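Local coordinates for protein myosin regulatory light chain (Placopecten magellanicus, PDB 3PN7) that probably serves as the calcium-responsive regulatory subunit of molluscan muscle myosin, helping to switch its ATPase activity with calcium, at residues B[109-114]-B[142-147]. Residues are numbered along the deposited sequence; the frame is centred on the assembly and turned at random.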
# COMPACT_ATOMS: atom_id res chain seq x y z
N LEU B 109 -1.42 15.15 -1.82
CA LEU B 109 -1.36 14.25 -0.69
C LEU B 109 -1.02 15.15 0.51
O LEU B 109 -0.21 16.07 0.37
CB LEU B 109 -0.24 13.24 -0.92
CG LEU B 109 -0.51 11.75 -1.05
CD1 LEU B 109 -1.89 11.49 -1.64
CD2 LEU B 109 0.59 11.03 -1.86
N ASN B 110 -1.63 14.91 1.66
CA ASN B 110 -1.20 15.57 2.89
C ASN B 110 0.28 15.30 3.11
O ASN B 110 0.71 14.14 3.10
CB ASN B 110 -1.99 15.08 4.11
CG ASN B 110 -3.42 15.62 4.13
OD1 ASN B 110 -3.84 16.34 3.22
ND2 ASN B 110 -4.16 15.27 5.18
N ILE B 111 1.06 16.36 3.31
CA ILE B 111 2.51 16.23 3.48
C ILE B 111 2.88 15.20 4.56
O ILE B 111 3.81 14.43 4.38
CB ILE B 111 3.17 17.61 3.81
CG1 ILE B 111 4.69 17.47 3.94
CG2 ILE B 111 2.61 18.17 5.10
CD1 ILE B 111 5.39 16.99 2.68
N GLU B 112 2.14 15.18 5.67
CA GLU B 112 2.45 14.26 6.76
C GLU B 112 2.15 12.82 6.37
O GLU B 112 2.76 11.89 6.88
CB GLU B 112 1.66 14.61 8.04
CG GLU B 112 0.96 15.96 8.02
CD GLU B 112 -0.35 15.98 7.22
OE1 GLU B 112 -1.20 15.06 7.39
OE2 GLU B 112 -0.53 16.93 6.43
N TYR B 113 1.21 12.64 5.46
CA TYR B 113 0.84 11.30 4.99
C TYR B 113 1.96 10.71 4.11
O TYR B 113 2.43 9.61 4.36
CB TYR B 113 -0.47 11.38 4.21
CG TYR B 113 -1.08 10.07 3.75
CD1 TYR B 113 -0.92 8.90 4.49
CD2 TYR B 113 -1.83 10.01 2.58
CE1 TYR B 113 -1.51 7.70 4.06
CE2 TYR B 113 -2.41 8.84 2.14
CZ TYR B 113 -2.24 7.68 2.88
OH TYR B 113 -2.83 6.52 2.43
N ILE B 114 2.38 11.45 3.09
CA ILE B 114 3.46 10.93 2.24
C ILE B 114 4.81 10.77 2.97
O ILE B 114 5.58 9.87 2.69
CB ILE B 114 3.62 11.76 0.93
CG1 ILE B 114 4.59 11.03 0.01
CG2 ILE B 114 4.06 13.20 1.23
CD1 ILE B 114 4.08 9.65 -0.42
N GLY B 142 0.45 22.45 3.35
CA GLY B 142 0.46 21.08 3.82
C GLY B 142 0.15 20.06 2.73
O GLY B 142 -0.08 18.89 3.03
N LYS B 143 0.14 20.50 1.48
CA LYS B 143 -0.17 19.60 0.35
C LYS B 143 1.00 19.36 -0.60
O LYS B 143 1.55 20.28 -1.21
CB LYS B 143 -1.38 20.09 -0.45
CG LYS B 143 -2.62 20.40 0.36
CD LYS B 143 -3.28 19.15 0.92
CE LYS B 143 -4.68 19.50 1.43
NZ LYS B 143 -5.30 18.37 2.19
N PHE B 144 1.37 18.09 -0.69
CA PHE B 144 2.41 17.62 -1.57
C PHE B 144 1.84 17.45 -2.98
O PHE B 144 1.00 16.58 -3.22
CB PHE B 144 2.95 16.30 -1.02
CG PHE B 144 4.04 15.65 -1.84
CD1 PHE B 144 5.36 16.00 -1.65
CD2 PHE B 144 3.74 14.65 -2.74
CE1 PHE B 144 6.37 15.39 -2.38
CE2 PHE B 144 4.75 14.03 -3.47
CZ PHE B 144 6.06 14.40 -3.29
N ASP B 145 2.31 18.28 -3.91
CA ASP B 145 1.86 18.24 -5.31
C ASP B 145 2.55 17.10 -6.06
O ASP B 145 3.62 17.28 -6.64
CB ASP B 145 2.19 19.56 -5.99
CG ASP B 145 1.56 19.69 -7.36
OD1 ASP B 145 1.16 18.66 -7.95
OD2 ASP B 145 1.47 20.85 -7.85
N TYR B 146 1.95 15.92 -6.05
CA TYR B 146 2.64 14.78 -6.62
C TYR B 146 2.71 14.72 -8.14
O TYR B 146 3.61 14.09 -8.69
CB TYR B 146 2.11 13.47 -6.04
CG TYR B 146 0.69 13.09 -6.40
CD1 TYR B 146 0.38 12.56 -7.65
CD2 TYR B 146 -0.33 13.17 -5.45
CE1 TYR B 146 -0.93 12.16 -7.96
CE2 TYR B 146 -1.63 12.77 -5.74
CZ TYR B 146 -1.92 12.27 -7.00
OH TYR B 146 -3.20 11.88 -7.28
N VAL B 147 1.74 15.34 -8.82
CA VAL B 147 1.83 15.48 -10.27
C VAL B 147 3.09 16.27 -10.64
O VAL B 147 3.88 15.86 -11.48
CB VAL B 147 0.59 16.17 -10.85
CG1 VAL B 147 0.76 16.41 -12.35
CG2 VAL B 147 -0.66 15.34 -10.55
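One face of the F144 ring carries I114, whose CG2 lies 3.9 Å from F144 CG; I111 CD1 approaches the same ring obliquely, at 4.4 Å from F144 CD1. L109 CD2 approaches the Y146 ring obliquely, and the ring also meets F98 of helix 91-99, their planes nearly parallel. These aromatic groups lie beneath the short antiparallel pairing of strands 109-110 and 143-144, an arrangement like the one that couples the two loops of an EF-hand pair, consistent with a second such pair in this half of the chain, away from the magnesium site. L109 and F144 form the hydrogen-bonded pair, and their side chains share the inner face of the sheet. F144 CG stands anti to its backbone N (chi1 179°), which sets the ring against I114 of helix 111-120. The F149 ring also meets it, and V139 touches the F144 side chain, while F134 of helix 127-134 packs against both isoleucines. Beyond the paired strands, I111 N donates an almost straight bond to G142 O (2.8 Å, 169° at the hydrogen), although it sits above the carbonyl plane. At Y146 the hydroxyl is held by D102. On the other face of the sheet, N110 and K143 form the non-hydrogen-bonded pair and run side by side. The lysine bends at chi2 (-71°), and its ammonium reaches the amide oxygen of N110. A leucine in place of this asparagine would probably leave the K143 ammonium without this acceptor and its chain freer to move. E112 adds a carboxylate 6.5 Å away, measured from OE2 to K143 NZ, too far for a salt bridge but perhaps mildly favourable. K143 NZ lies in the carbonyl plane of the N110 amide, 2.7 Å from OD1.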